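Local coordinates for invasion-associated protein B (Bartonella henselae, PDB 3DTD), which is of unknown molecular function but belongs to the invasion-associated locus B (IalB) family and is probably linked to host-cell invasion, at residues C[42-47]-C[63-68]. Numbering follows the deposited sequence.
Sequences KKVCFM and SVVLNA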
ATOM      1  N   LYS C  42      35.192 -21.405 -15.894  1.00 62.76           N
ATOM      2  CA  LYS C  42      35.207 -21.051 -17.312  1.00 65.84           C
ATOM      3  C   LYS C  42      34.120 -20.052 -17.687  1.00 62.35           C
ATOM      4  O   LYS C  42      32.982 -20.147 -17.216  1.00 59.00           O
ATOM      5  CB  LYS C  42      35.104 -22.309 -18.188  1.00 70.24           C
ATOM      6  CG  LYS C  42      36.242 -23.335 -18.018  1.00 76.78           C
ATOM      7  CD  LYS C  42      37.564 -22.882 -18.652  1.00 83.74           C
ATOM      8  CE  LYS C  42      38.579 -22.423 -17.604  1.00 86.65           C
ATOM      9  NZ  LYS C  42      39.779 -21.780 -18.213  1.00 85.70           N
ATOM     10  N   LYS C  43      34.490 -19.093 -18.536  1.00 62.33           N
ATOM     11  CA  LYS C  43      33.552 -18.112 -19.077  1.00 59.31           C
ATOM     12  C   LYS C  43      32.623 -18.794 -20.073  1.00 57.09           C
ATOM     13  O   LYS C  43      33.069 -19.340 -21.083  1.00 57.14           O
ATOM     14  CB  LYS C  43      34.303 -16.946 -19.730  1.00 59.59           C
ATOM     15  CG  LYS C  43      33.419 -15.774 -20.152  1.00 70.15           C
ATOM     16  CD  LYS C  43      34.150 -14.448 -19.987  1.00 78.11           C
ATOM     17  CE  LYS C  43      33.365 -13.285 -20.574  1.00 76.40           C
ATOM     18  NZ  LYS C  43      33.589 -13.145 -22.041  1.00 70.72           N
ATOM     19  N   VAL C  44      31.332 -18.784 -19.751  1.00 53.42           N
ATOM     20  CA  VAL C  44      30.302 -19.409 -20.574  1.00 48.95           C
ATOM     21  C   VAL C  44      29.379 -18.327 -21.138  1.00 48.81           C
ATOM     22  O   VAL C  44      28.804 -17.528 -20.399  1.00 45.68           O
ATOM     23  CB  VAL C  44      29.493 -20.479 -19.779  1.00 47.29           C
ATOM     24  CG1 VAL C  44      28.340 -21.040 -20.614  1.00 48.17           C
ATOM     25  CG2 VAL C  44      30.403 -21.614 -19.319  1.00 50.57           C
ATOM     26  N   CYS C  45      29.253 -18.310 -22.457  1.00 56.34           N
ATOM     27  CA  CYS C  45      28.410 -17.338 -23.130  1.00 51.96           C
ATOM     28  C   CYS C  45      27.216 -18.020 -23.767  1.00 48.26           C
ATOM     29  O   CYS C  45      27.350 -19.049 -24.422  1.00 48.50           O
ATOM     30  CB  CYS C  45      29.216 -16.569 -24.175  1.00 53.49           C
ATOM     31  SG  CYS C  45      30.566 -15.606 -23.470  1.00 59.90           S
ATOM     32  N   PHE C  46      26.039 -17.446 -23.557  1.00 46.54           N
ATOM     33  CA  PHE C  46      24.825 -17.999 -24.135  1.00 45.10           C
ATOM     34  C   PHE C  46      24.061 -17.025 -25.028  1.00 40.80           C
ATOM     35  O   PHE C  46      24.150 -15.808 -24.883  1.00 37.09           O
ATOM     36  CB  PHE C  46      23.918 -18.660 -23.077  1.00 47.57           C
ATOM     37  CG  PHE C  46      23.478 -17.743 -21.966  1.00 53.21           C
ATOM     38  CD1 PHE C  46      22.234 -17.119 -22.017  1.00 57.17           C
ATOM     39  CD2 PHE C  46      24.286 -17.536 -20.847  1.00 55.86           C
ATOM     40  CE1 PHE C  46      21.810 -16.279 -20.984  1.00 57.79           C
ATOM     41  CE2 PHE C  46      23.876 -16.694 -19.812  1.00 61.68           C
ATOM     42  CZ  PHE C  46      22.631 -16.066 -19.881  1.00 59.18           C
ATOM     43  N   MET C  47      23.308 -17.613 -25.947  1.00 40.92           N
ATOM     44  CA  MET C  47      22.602 -16.935 -27.015  1.00 36.75           C
ATOM     45  C   MET C  47      21.127 -17.130 -26.729  1.00 35.78           C
ATOM     46  O   MET C  47      20.675 -18.267 -26.613  1.00 35.37           O
ATOM     47  CB  MET C  47      22.953 -17.673 -28.294  1.00 40.98           C
ATOM     48  CG  MET C  47      22.950 -16.897 -29.553  1.00 41.94           C
ATOM     49  SD  MET C  47      23.430 -18.013 -30.895  1.00 31.55           S
ATOM     50  CE  MET C  47      22.157 -17.522 -32.031  1.00 28.66           C
ATOM     51  N   SER C  63      17.261 -20.625 -25.303  1.00 38.48           N
ATOM     52  CA  SER C  63      18.610 -20.310 -24.838  1.00 39.80           C
ATOM     53  C   SER C  63      19.580 -21.366 -25.353  1.00 42.59           C
ATOM     54  O   SER C  63      19.298 -22.561 -25.276  1.00 44.06           O
ATOM     55  CB  SER C  63      18.657 -20.227 -23.311  1.00 38.57           C
ATOM     56  OG  SER C  63      19.806 -19.519 -22.872  1.00 44.80           O
ATOM     57  N   VAL C  64      20.721 -20.917 -25.873  1.00 43.01           N
ATOM     58  CA  VAL C  64      21.607 -21.768 -26.666  1.00 42.90           C
ATOM     59  C   VAL C  64      23.095 -21.477 -26.402  1.00 42.41           C
ATOM     60  O   VAL C  64      23.491 -20.320 -26.255  1.00 39.93           O
ATOM     61  CB  VAL C  64      21.204 -21.686 -28.182  1.00 45.63           C
ATOM     62  CG1 VAL C  64      22.388 -21.452 -29.108  1.00 47.44           C
ATOM     63  CG2 VAL C  64      20.391 -22.908 -28.588  1.00 50.37           C
ATOM     64  N   VAL C  65      23.895 -22.540 -26.292  1.00 43.82           N
ATOM     65  CA  VAL C  65      25.351 -22.432 -26.162  1.00 44.96           C
ATOM     66  C   VAL C  65      26.075 -23.143 -27.303  1.00 46.88           C
ATOM     67  O   VAL C  65      25.527 -24.054 -27.929  1.00 44.42           O
ATOM     68  CB  VAL C  65      25.890 -22.973 -24.797  1.00 45.12           C
ATOM     69  CG1 VAL C  65      25.432 -22.100 -23.647  1.00 47.83           C
ATOM     70  CG2 VAL C  65      25.492 -24.435 -24.567  1.00 43.53           C
ATOM     71  N   LEU C  66      27.304 -22.708 -27.564  1.00 42.73           N
ATOM     72  CA  LEU C  66      28.188 -23.348 -28.526  1.00 44.43           C
ATOM     73  C   LEU C  66      29.176 -24.228 -27.760  1.00 50.75           C
ATOM     74  O   LEU C  66      30.014 -23.726 -26.998  1.00 42.86           O
ATOM     75  CB  LEU C  66      28.954 -22.290 -29.325  1.00 46.18           C
ATOM     76  CG  LEU C  66      29.499 -22.501 -30.747  1.00 49.58           C
ATOM     77  CD1 LEU C  66      30.862 -21.851 -30.827  1.00 44.71           C
ATOM     78  CD2 LEU C  66      29.557 -23.950 -31.247  1.00 46.83           C
ATOM     79  N   ASN C  67      29.075 -25.537 -27.963  1.00 57.34           N
ATOM     80  CA  ASN C  67      29.952 -26.486 -27.278  1.00 65.74           C
ATOM     81  C   ASN C  67      31.324 -26.580 -27.932  1.00 70.43           C
ATOM     82  O   ASN C  67      31.496 -26.197 -29.098  1.00 65.74           O
ATOM     83  CB  ASN C  67      29.298 -27.866 -27.186  1.00 63.84           C
ATOM     84  CG  ASN C  67      27.989 -27.839 -26.426  1.00 60.88           C
ATOM     85  OD1 ASN C  67      27.968 -27.658 -25.209  1.00 61.24           O
ATOM     86  ND2 ASN C  67      26.885 -28.017 -27.144  1.00 53.63           N
ATOM     87  N   ALA C  68      32.284 -27.107 -27.168  1.00 76.28           N
ATOM     88  CA  ALA C  68      33.696 -27.199 -27.561  1.00 81.05           C
ATOM     89  C   ALA C  68      33.954 -27.941 -28.877  1.00 82.76           C
ATOM     90  O   ALA C  68      34.927 -27.648 -29.574  1.00 84.50           O
ATOM     91  CB  ALA C  68      34.513 -27.821 -26.429  1.00 79.33           C
TER
HETATM   92  O   HOH W   1      28.694 -20.526 -26.370  1.00 36.39           O
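Met47 and Val64 form an antiparallel hydrogen-bonded pair, each residue giving its N-H to the other's carbonyl. Met47 N donates to Val64 O over 2.7 Å in a nearly straight bond, whereas the return bond, Val64 N to Met47 O at 2.8 Å, is more bent, with 136° at the hydrogen. Both donors lie in the plane of the carbonyl they meet. Each oxygen also receives a CA-H...O contact, Val64 O from Phe46 and Met47 O from Ser63. The short strand segments 42-47 and 63-66 run at 134° to each other rather than fully antiparallel and splay apart beyond this pair, where a water replaces the next direct bond: it donates to Cys45 O at 2.8 Å and accepts from Leu66 N.

On the buried face Met47 and Val64 run side by side, CB of Met47 resting 3.9 Å from CG1 of Val64, with the methionine sulphur close to the same methyl. Here Met47 also touches Phe155 of helix 155-168. Across the other face, Val65 turns CG1 anti to its carbonyl carbon and sets it 3.8 Å from Phe46 CB; Val44 CG1 makes a looser contact with this methyl. A chi1 of 58° places Phe46 CG between the backbone N and the carbonyl carbon; the ring points off the partner strand, yet its CD1 still comes 3.5 Å from Ser63 OG, at an oblique approach.

The contact lies at the open end of the hairpin of strands 42-52 and 58-66, away from its turn. Cys45, tied by a disulfide to Cys36 on neighbouring strand 32-39, lies where the strands part; the bridging water thus satisfies two backbone groups and continues the polar link between strands beyond their last direct bond.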